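Local coordinates for fucolectin-related protein (Streptococcus pneumoniae, PDB 2WMF), which hydrolyses glycosidic bonds as the catalytic module of a family 98 glycoside hydrolase, and probably acts on host blood group antigens, at residues E36-L41 with H319-P324; L117-A122 with N126-E131; E278-Y283 with Y467-E472. One frame throughout, in Å; residues are numbered along the deposited sequence.

Interaction 1. Residues E36-L41 with H319-P324; sequences ESPLLL and HAIQNP
Pro38 and Ala320 mark the enclosed side of this contact, where the residue leading into strand 39-45 presses against the last turn of helix 307-322. The bond to Pro38 CB is directed at the helix, and the ring offers one corner, CG, to its backbone: Pro38 CG lies 4.0 Å from Ala320 O. The same CG is 4.2 Å from Ile321 CG1 and 4.5 Å from Ala320 CB, so a single ring atom spans two consecutive helical residues. Phe317, one turn earlier on the helix, also touches Pro38 and extends this buried patch.

Toward solvent the partners are fewer, though no farther apart. Here Glu36 and Pro324 touch each other at an exposed margin, with Glu36 CG 3.8 Å from Pro324 CG. The bond to Glu36 CB points away from 319-324, but chi1 of -59° sets CG beside the backbone N and swings the stem back onto the proline. A water lies 2.6 Å from both Glu36 O and Ile321 O and can bridge the two carbonyls, although it has more acceptors within reach than protons to give.

Just past the helix, Asn323 folds its amide back so that ND2 meets His319 O at 3.1 Å, in the carbonyl plane and on a lone pair; the same oxygen also accepts from Asn323 N. Lys471 reaches Asn323 OD1, so both ends of the amide are held and its rotation is fixed.

No hydrogen bond joins the two segments directly. The chemistry therefore implies cohesion by apolar carbon contact at both the buried and the exposed end, while the polar link, if any, passes through a shared water.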
loop_
_atom_site.group_PDB
_atom_site.type_symbol
_atom_site.label_atom_id
_atom_site.label_comp_id
_atom_site.label_asym_id
_atom_site.label_seq_id
_atom_site.Cartn_x
_atom_site.Cartn_y
_atom_site.Cartn_z
ATOM N N GLU A 36 -3.053 7.432 14.004
ATOM C CA GLU A 36 -4.150 6.900 14.815
ATOM C C GLU A 36 -5.493 6.818 14.091
ATOM O O GLU A 36 -6.445 6.258 14.611
ATOM C CB GLU A 36 -4.283 7.719 16.106
ATOM C CG GLU A 36 -2.968 7.660 16.897
ATOM C CD GLU A 36 -2.939 8.495 18.180
ATOM O OE1 GLU A 36 -4.017 8.835 18.663
ATOM O OE2 GLU A 36 -1.787 8.782 18.684
ATOM N N SER A 37 -5.548 7.345 12.863
ATOM C CA SER A 37 -6.774 7.421 12.074
ATOM C C SER A 37 -6.417 7.329 10.571
ATOM O O SER A 37 -6.459 8.318 9.845
ATOM C CB SER A 37 -7.457 8.751 12.350
ATOM O OG SER A 37 -8.690 8.894 11.705
ATOM N N PRO A 38 -6.001 6.137 10.130
ATOM C CA PRO A 38 -5.638 5.956 8.728
ATOM C C PRO A 38 -6.870 5.977 7.832
ATOM O O PRO A 38 -8.024 6.015 8.313
ATOM C CB PRO A 38 -4.978 4.578 8.734
ATOM C CG PRO A 38 -5.666 3.831 9.847
ATOM C CD PRO A 38 -5.863 4.897 10.907
ATOM N N LEU A 39 -6.633 5.993 6.517
ATOM C CA LEU A 39 -7.700 6.087 5.536
ATOM C C LEU A 39 -7.608 4.980 4.479
ATOM O O LEU A 39 -6.540 4.740 3.888
ATOM C CB LEU A 39 -7.695 7.479 4.826
ATOM C CG LEU A 39 -8.769 7.687 3.752
ATOM C CD1 LEU A 39 -10.152 7.685 4.438
ATOM C CD2 LEU A 39 -8.575 8.993 2.948
ATOM N N LEU A 40 -8.714 4.252 4.329
ATOM C CA LEU A 40 -8.842 3.217 3.283
ATOM C C LEU A 40 -9.764 3.739 2.197
ATOM O O LEU A 40 -10.924 4.048 2.464
ATOM C CB LEU A 40 -9.387 1.922 3.898
ATOM C CG LEU A 40 -9.724 0.772 2.924
ATOM C CD1 LEU A 40 -8.400 0.194 2.386
ATOM C CD2 LEU A 40 -10.576 -0.356 3.555
ATOM N N LEU A 41 -9.250 3.813 0.959
ATOM C CA LEU A 41 -10.008 4.171 -0.199
ATOM C C LEU A 41 -10.385 2.907 -1.013
ATOM O O LEU A 41 -9.544 2.053 -1.276
ATOM C CB LEU A 41 -9.246 5.140 -1.101
ATOM C CG LEU A 41 -9.009 6.543 -0.531
ATOM C CD1 LEU A 41 -7.911 7.303 -1.308
ATOM C CD2 LEU A 41 -10.319 7.331 -0.528
ATOM N N HIS A 319 -5.357 -4.130 11.320
ATOM C CA HIS A 319 -4.107 -4.022 12.069
ATOM C C HIS A 319 -3.690 -2.560 12.221
ATOM O O HIS A 319 -3.292 -2.116 13.332
ATOM C CB HIS A 319 -2.961 -4.829 11.434
ATOM C CG HIS A 319 -1.690 -4.734 12.210
ATOM N ND1 HIS A 319 -1.460 -5.445 13.372
ATOM C CD2 HIS A 319 -0.578 -3.993 11.993
ATOM C CE1 HIS A 319 -0.245 -5.165 13.813
ATOM N NE2 HIS A 319 0.287 -4.250 13.031
ATOM N N ALA A 320 -3.767 -1.811 11.129
ATOM C CA ALA A 320 -3.325 -0.409 11.087
ATOM C C ALA A 320 -4.232 0.525 11.926
ATOM O O ALA A 320 -3.756 1.530 12.470
ATOM C CB ALA A 320 -3.233 0.083 9.633
ATOM N N ILE A 321 -5.519 0.185 12.043
ATOM C CA ILE A 321 -6.446 0.927 12.927
ATOM C C ILE A 321 -6.108 0.632 14.390
ATOM O O ILE A 321 -6.069 1.545 15.224
ATOM C CB ILE A 321 -7.933 0.591 12.676
ATOM C CG1 ILE A 321 -8.349 0.962 11.244
ATOM C CG2 ILE A 321 -8.846 1.307 13.700
ATOM C CD1 ILE A 321 -9.629 0.259 10.781
ATOM N N GLN A 322 -5.882 -0.646 14.693
ATOM C CA GLN A 322 -5.727 -1.086 16.089
ATOM C C GLN A 322 -4.360 -0.745 16.664
ATOM O O GLN A 322 -4.210 -0.575 17.881
ATOM C CB GLN A 322 -6.038 -2.578 16.187
ATOM C CG GLN A 322 -7.559 -2.818 15.899
ATOM C CD GLN A 322 -7.960 -4.291 15.815
ATOM O OE1 GLN A 322 -7.200 -5.177 16.200
ATOM N NE2 GLN A 322 -9.177 -4.552 15.274
ATOM N N ASN A 323 -3.371 -0.645 15.784
ATOM C CA ASN A 323 -1.993 -0.392 16.140
ATOM C C ASN A 323 -1.467 0.752 15.293
ATOM O O ASN A 323 -1.032 0.526 14.151
ATOM C CB ASN A 323 -1.169 -1.638 15.866
ATOM C CG ASN A 323 -1.692 -2.830 16.585
ATOM O OD1 ASN A 323 -1.363 -3.029 17.751
ATOM N ND2 ASN A 323 -2.579 -3.607 15.936
ATOM N N PRO A 324 -1.533 2.002 15.808
ATOM C CA PRO A 324 -1.090 3.134 15.003
ATOM C C PRO A 324 0.288 2.953 14.383
ATOM O O PRO A 324 1.208 2.465 15.037
ATOM C CB PRO A 324 -1.092 4.285 16.015
ATOM C CG PRO A 324 -2.250 3.915 16.935
ATOM C CD PRO A 324 -2.031 2.435 17.127
HETATM O O HOH W 1 -6.322 4.041 15.884
#

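Interaction 2. Residues L117-A122 with N126-E131; sequences LVIMSA and NTVPPE
The flat group at the centre of this contact is a peptide, the one linking Ile119 to Met120; no ring or planar side chain of either segment joins in. Beyond the end of its carbonyl stands the methyl of Thr127, with Thr127 CG2 3.2 Å from Ile119 O at a C=O...CG2 angle of about 152°, and Thr127 CB behind it at 3.5 Å from that oxygen. A water comes to the same oxygen from another direction. The methyl is also 4.2 Å from Met120 CG, and so it bears on the carbonyl and on the start of the methionine side chain together.

Chi1 of Thr127, 48°, explains which branch does the touching. It sets the methyl beside the backbone N and leaves the hydroxyl on another branch, where OG1 bonds to Tyr166 OH of helix 159-172. Tyr166 OH is bonded to Val128 O as well, so one phenol grips two successive residues of the loop.

The water completes the link between backbones. It donates to Ile119 O at 2.8 Å and accepts from Val128 N at 2.9 Å, satisfying both groups where a direct bond is absent. Ile119 has psi of -8°, far from the extended value expected in a strand, consistent with its carbonyl being turned to face the loop.

Beside this water the contact becomes apolar. Ile119 CB and Val128 CG2 lie 4.1 Å apart, branch point against methyl, and Tyr101 of helix 95-111 touches both residues.

Strand, loop and helix make up the first part of a beta-alpha-beta unit completed by strand 143-149. Eight parallel strands in sequential order form the closed barrel, and this is the beta-to-alpha loop after its third strand, as expected of a (beta/alpha)8 fold.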
loop_
_atom_site.group_PDB
_atom_site.type_symbol
_atom_site.label_atom_id
_atom_site.label_comp_id
_atom_site.label_asym_id
_atom_site.label_seq_id
_atom_site.Cartn_x
_atom_site.Cartn_y
_atom_site.Cartn_z
ATOM N N LEU A 117 -13.351 12.527 -5.481
ATOM C CA LEU A 117 -13.498 12.524 -6.937
ATOM C C LEU A 117 -12.124 12.506 -7.591
ATOM O O LEU A 117 -11.258 13.277 -7.216
ATOM C CB LEU A 117 -14.220 13.771 -7.444
ATOM C CG LEU A 117 -15.576 14.149 -6.862
ATOM C CD1 LEU A 117 -16.071 15.432 -7.564
ATOM C CD2 LEU A 117 -16.514 12.972 -7.003
ATOM N N VAL A 118 -11.937 11.631 -8.575
ATOM C CA VAL A 118 -10.739 11.667 -9.428
ATOM C C VAL A 118 -10.986 12.738 -10.486
ATOM O O VAL A 118 -11.865 12.565 -11.341
ATOM C CB VAL A 118 -10.453 10.330 -10.121
ATOM C CG1 VAL A 118 -9.200 10.463 -10.993
ATOM C CG2 VAL A 118 -10.325 9.154 -9.088
ATOM N N ILE A 119 -10.266 13.846 -10.386
ATOM C CA ILE A 119 -10.422 14.983 -11.315
ATOM C C ILE A 119 -9.227 15.240 -12.220
ATOM O O ILE A 119 -9.318 16.072 -13.120
ATOM C CB ILE A 119 -10.848 16.288 -10.608
ATOM C CG1 ILE A 119 -9.703 16.865 -9.755
ATOM C CG2 ILE A 119 -12.153 16.021 -9.739
ATOM C CD1 ILE A 119 -10.002 18.254 -9.246
ATOM N N MET A 120 -8.115 14.535 -11.981
ATOM C CA MET A 120 -6.927 14.645 -12.802
ATOM C C MET A 120 -6.330 13.257 -13.054
ATOM O O MET A 120 -6.290 12.442 -12.146
ATOM C CB MET A 120 -5.835 15.498 -12.118
ATOM C CG MET A 120 -6.094 17.015 -12.023
ATOM S SD MET A 120 -4.764 17.877 -11.199
ATOM C CE MET A 120 -3.534 17.983 -12.508
ATOM N N SER A 121 -5.943 12.999 -14.317
ATOM C CA SER A 121 -5.254 11.767 -14.668
ATOM C C SER A 121 -4.641 11.838 -16.071
ATOM O O SER A 121 -5.123 12.578 -16.934
ATOM C CB SER A 121 -6.211 10.582 -14.618
ATOM O OG SER A 121 -5.502 9.353 -14.710
ATOM N N ALA A 122 -3.556 11.097 -16.234
ATOM C CA ALA A 122 -2.948 10.807 -17.532
ATOM C C ALA A 122 -2.735 12.076 -18.381
ATOM O O ALA A 122 -3.055 12.103 -19.579
ATOM C CB ALA A 122 -3.779 9.746 -18.275
ATOM N N ASN A 126 -7.035 20.039 -19.479
ATOM C CA ASN A 126 -8.338 20.761 -19.447
ATOM C C ASN A 126 -9.328 20.034 -18.548
ATOM O O ASN A 126 -10.334 19.452 -18.996
ATOM C CB ASN A 126 -8.859 20.948 -20.887
ATOM C CG ASN A 126 -7.948 21.842 -21.713
ATOM O OD1 ASN A 126 -7.533 21.477 -22.812
ATOM N ND2 ASN A 126 -7.598 23.008 -21.167
ATOM N N THR A 127 -9.009 20.075 -17.245
ATOM C CA THR A 127 -9.789 19.423 -16.190
ATOM C C THR A 127 -10.783 20.432 -15.626
ATOM O O THR A 127 -10.735 21.621 -16.002
ATOM C CB THR A 127 -8.848 18.882 -15.108
ATOM O OG1 THR A 127 -7.889 19.894 -14.731
ATOM C CG2 THR A 127 -8.118 17.618 -15.665
ATOM N N VAL A 128 -11.657 19.985 -14.729
ATOM C CA VAL A 128 -12.742 20.848 -14.228
ATOM C C VAL A 128 -12.173 22.090 -13.566
ATOM O O VAL A 128 -11.096 22.055 -12.927
ATOM C CB VAL A 128 -13.745 20.096 -13.282
ATOM C CG1 VAL A 128 -14.543 19.056 -14.073
ATOM C CG2 VAL A 128 -13.031 19.474 -12.101
ATOM N N PRO A 129 -12.858 23.233 -13.753
ATOM C CA PRO A 129 -12.333 24.460 -13.147
ATOM C C PRO A 129 -12.248 24.437 -11.627
ATOM O O PRO A 129 -13.115 23.869 -10.992
ATOM C CB PRO A 129 -13.369 25.516 -13.584
ATOM C CG PRO A 129 -14.020 24.961 -14.807
ATOM C CD PRO A 129 -14.078 23.485 -14.551
ATOM N N PRO A 130 -11.219 25.051 -11.053
ATOM C CA PRO A 130 -11.211 25.156 -9.583
ATOM C C PRO A 130 -12.472 25.802 -8.984
ATOM O O PRO A 130 -12.930 25.403 -7.914
ATOM C CB PRO A 130 -9.966 26.014 -9.294
ATOM C CG PRO A 130 -9.065 25.794 -10.464
ATOM C CD PRO A 130 -9.979 25.591 -11.646
ATOM N N GLU A 131 -13.015 26.801 -9.672
ATOM C CA GLU A 131 -14.274 27.421 -9.245
ATOM C C GLU A 131 -15.448 26.401 -9.147
ATOM O O GLU A 131 -16.279 26.470 -8.214
ATOM C CB GLU A 131 -14.588 28.539 -10.233
ATOM C CG GLU A 131 -13.544 29.692 -10.281
ATOM C CD GLU A 131 -12.201 29.414 -11.030
ATOM O OE1 GLU A 131 -12.049 28.412 -11.788
ATOM O OE2 GLU A 131 -11.263 30.254 -10.834
HETATM O O HOH W 2 -11.508 17.103 -14.503
#

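Interaction 3. Residues E278-Y283 with Y467-E472; sequences EMMNVY and YAVVKE
Met280 reaches Tyr467 with its terminal methyl, and apolar contact of that one group accounts for nearly all that passes between helix 278-283 and strand 467-472. The axes of the two segments come no closer than 11.0 Å and are inclined by 36°, a gap that a long side chain can span. Met280 does so with CG anti to the backbone N, chi1 -172°, and an extended next bond; the bend comes at the sulfur, where chi3 of -74° turns CE onto the strand. Met280 CE lies 3.6 Å from Tyr467 CD1, approaching the ring obliquely, and 4.0 Å from Tyr467 CB. The same methyl also touches Val469, with 4.2 Å from Met280 CE to Val469 CG2. Tyr467 and Val469, two residues apart, both point toward the helix, so the methyl meets alternate side chains of the strand.

Backbone contact is slighter: Met280 CE is also 4.2 Å from Ala468 O, while the Ala468 side chain points away.

Polar interaction across the segments is absent; Glu278, for one, pairs instead with Lys246 in a salt bridge.

The helix is thus sandwiched. Met279 and Val282 lean on barrel strand 289-293, while Met280 faces a C-terminal antiparallel sheet, where it touches Tyr432 and Tyr434 of strand 430-434 as well as strand 467-472, itself flanked by strands 430-434 and 477-482.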
loop_
_atom_site.group_PDB
_atom_site.type_symbol
_atom_site.label_atom_id
_atom_site.label_comp_id
_atom_site.label_asym_id
_atom_site.label_seq_id
_atom_site.Cartn_x
_atom_site.Cartn_y
_atom_site.Cartn_z
ATOM N N GLU A 278 2.570 -5.334 0.635
ATOM C CA GLU A 278 2.729 -3.986 0.081
ATOM C C GLU A 278 2.186 -2.897 1.066
ATOM O O GLU A 278 2.827 -1.870 1.252
ATOM C CB GLU A 278 2.097 -3.856 -1.319
ATOM C CG GLU A 278 2.565 -4.853 -2.364
ATOM C CD GLU A 278 2.281 -4.383 -3.765
ATOM O OE1 GLU A 278 2.416 -3.176 -4.036
ATOM O OE2 GLU A 278 1.870 -5.209 -4.618
ATOM N N MET A 279 1.031 -3.160 1.685
ATOM C CA MET A 279 0.509 -2.229 2.684
ATOM C C MET A 279 1.470 -2.139 3.883
ATOM O O MET A 279 1.692 -1.054 4.425
ATOM C CB MET A 279 -0.878 -2.649 3.200
ATOM C CG MET A 279 -1.959 -2.744 2.079
ATOM S SD MET A 279 -3.478 -3.548 2.689
ATOM C CE MET A 279 -4.128 -2.328 3.837
ATOM N N MET A 280 2.042 -3.280 4.305
ATOM C CA MET A 280 3.024 -3.253 5.390
ATOM C C MET A 280 4.236 -2.337 5.119
ATOM O O MET A 280 4.700 -1.682 6.007
ATOM C CB MET A 280 3.527 -4.658 5.684
ATOM C CG MET A 280 4.395 -4.749 6.928
ATOM S SD MET A 280 5.089 -6.395 7.229
ATOM C CE MET A 280 3.629 -7.246 7.814
ATOM N N ASN A 281 4.739 -2.287 3.878
ATOM C CA ASN A 281 5.827 -1.396 3.513
ATOM C C ASN A 281 5.469 0.062 3.768
ATOM O O ASN A 281 6.347 0.867 4.111
ATOM C CB ASN A 281 6.149 -1.564 2.017
ATOM C CG ASN A 281 6.920 -2.845 1.702
ATOM O OD1 ASN A 281 7.244 -3.657 2.584
ATOM N ND2 ASN A 281 7.166 -3.049 0.403
ATOM N N VAL A 282 4.202 0.374 3.529
ATOM C CA VAL A 282 3.678 1.756 3.702
ATOM C C VAL A 282 3.508 2.032 5.210
ATOM O O VAL A 282 4.096 3.006 5.754
ATOM C CB VAL A 282 2.384 1.953 2.901
ATOM C CG1 VAL A 282 1.697 3.260 3.296
ATOM C CG2 VAL A 282 2.705 1.902 1.354
ATOM N N TYR A 283 2.748 1.164 5.852
ATOM C CA TYR A 283 2.473 1.239 7.313
ATOM C C TYR A 283 3.761 1.442 8.131
ATOM O O TYR A 283 3.884 2.391 8.938
ATOM C CB TYR A 283 1.715 -0.017 7.748
ATOM C CG TYR A 283 1.582 -0.139 9.231
ATOM C CD1 TYR A 283 0.502 0.427 9.889
ATOM C CD2 TYR A 283 2.481 -0.893 9.973
ATOM C CE1 TYR A 283 0.362 0.301 11.273
ATOM C CE2 TYR A 283 2.338 -1.032 11.368
ATOM C CZ TYR A 283 1.272 -0.428 12.004
ATOM O OH TYR A 283 1.165 -0.554 13.413
ATOM N N TYR A 467 3.097 -13.305 5.839
ATOM C CA TYR A 467 3.594 -12.256 6.693
ATOM C C TYR A 467 3.254 -12.575 8.163
ATOM O O TYR A 467 2.363 -13.395 8.478
ATOM C CB TYR A 467 3.156 -10.866 6.257
ATOM C CG TYR A 467 1.699 -10.477 6.545
ATOM C CD1 TYR A 467 1.303 -10.046 7.813
ATOM C CD2 TYR A 467 0.709 -10.568 5.570
ATOM C CE1 TYR A 467 -0.028 -9.658 8.075
ATOM C CE2 TYR A 467 -0.618 -10.171 5.818
ATOM C CZ TYR A 467 -0.995 -9.719 7.079
ATOM O OH TYR A 467 -2.309 -9.308 7.319
ATOM N N ALA A 468 4.018 -11.911 9.039
ATOM C CA ALA A 468 3.847 -12.058 10.486
ATOM C C ALA A 468 4.137 -10.746 11.167
ATOM O O ALA A 468 4.978 -9.944 10.685
ATOM C CB ALA A 468 4.756 -13.180 11.040
ATOM N N VAL A 469 3.454 -10.533 12.303
ATOM C CA VAL A 469 3.758 -9.423 13.179
ATOM C C VAL A 469 3.865 -9.992 14.576
ATOM O O VAL A 469 2.949 -10.691 15.044
ATOM C CB VAL A 469 2.687 -8.300 13.161
ATOM C CG1 VAL A 469 3.181 -7.065 13.995
ATOM C CG2 VAL A 469 2.331 -7.869 11.733
ATOM N N VAL A 470 4.961 -9.679 15.238
ATOM C CA VAL A 470 5.152 -10.146 16.618
ATOM C C VAL A 470 5.330 -8.925 17.522
ATOM O O VAL A 470 6.301 -8.163 17.368
ATOM C CB VAL A 470 6.406 -11.094 16.758
ATOM C CG1 VAL A 470 6.644 -11.497 18.247
ATOM C CG2 VAL A 470 6.322 -12.317 15.819
ATOM N N LYS A 471 4.387 -8.731 18.436
ATOM C CA LYS A 471 4.463 -7.638 19.399
ATOM C C LYS A 471 4.880 -8.153 20.783
ATOM O O LYS A 471 4.281 -9.110 21.315
ATOM C CB LYS A 471 3.105 -6.936 19.512
ATOM C CG LYS A 471 3.126 -5.743 20.466
ATOM C CD LYS A 471 1.801 -4.957 20.515
ATOM C CE LYS A 471 1.931 -3.655 19.755
ATOM N NZ LYS A 471 0.614 -2.854 19.775
ATOM N N GLU A 472 5.892 -7.503 21.358
ATOM C CA GLU A 472 6.342 -7.825 22.710
ATOM C C GLU A 472 5.683 -6.882 23.703
ATOM O O GLU A 472 6.031 -5.703 23.783
ATOM C CB GLU A 472 7.854 -7.721 22.807
ATOM C CG GLU A 472 8.596 -8.613 21.802
ATOM C CD GLU A 472 10.093 -8.709 22.129
ATOM O OE1 GLU A 472 10.404 -9.360 23.146
ATOM O OE2 GLU A 472 10.954 -8.152 21.398
#

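In the fold
From the N terminus, residues 36-41 lead into the first barrel strand, 39-45, and open a loop that interaction 1 closes only at 319-324, where the helix after the last barrel strand returns beside it. Nested within lies interaction 2, a local beta-to-alpha loop of the same barrel, about 28 Å away between centres. Interaction 3 opens inside the long loop at 278-283 but closes beyond it at 467-472, so interactions 1 and 3 cross. They also touch: Asn323 of interaction 1 probably hydrogen-bonds to Tyr283 of interaction 3. Together they pack a late helix on the first strand, hold one beta-to-alpha loop, and join the barrel domain to one C-terminal antiparallel sheet.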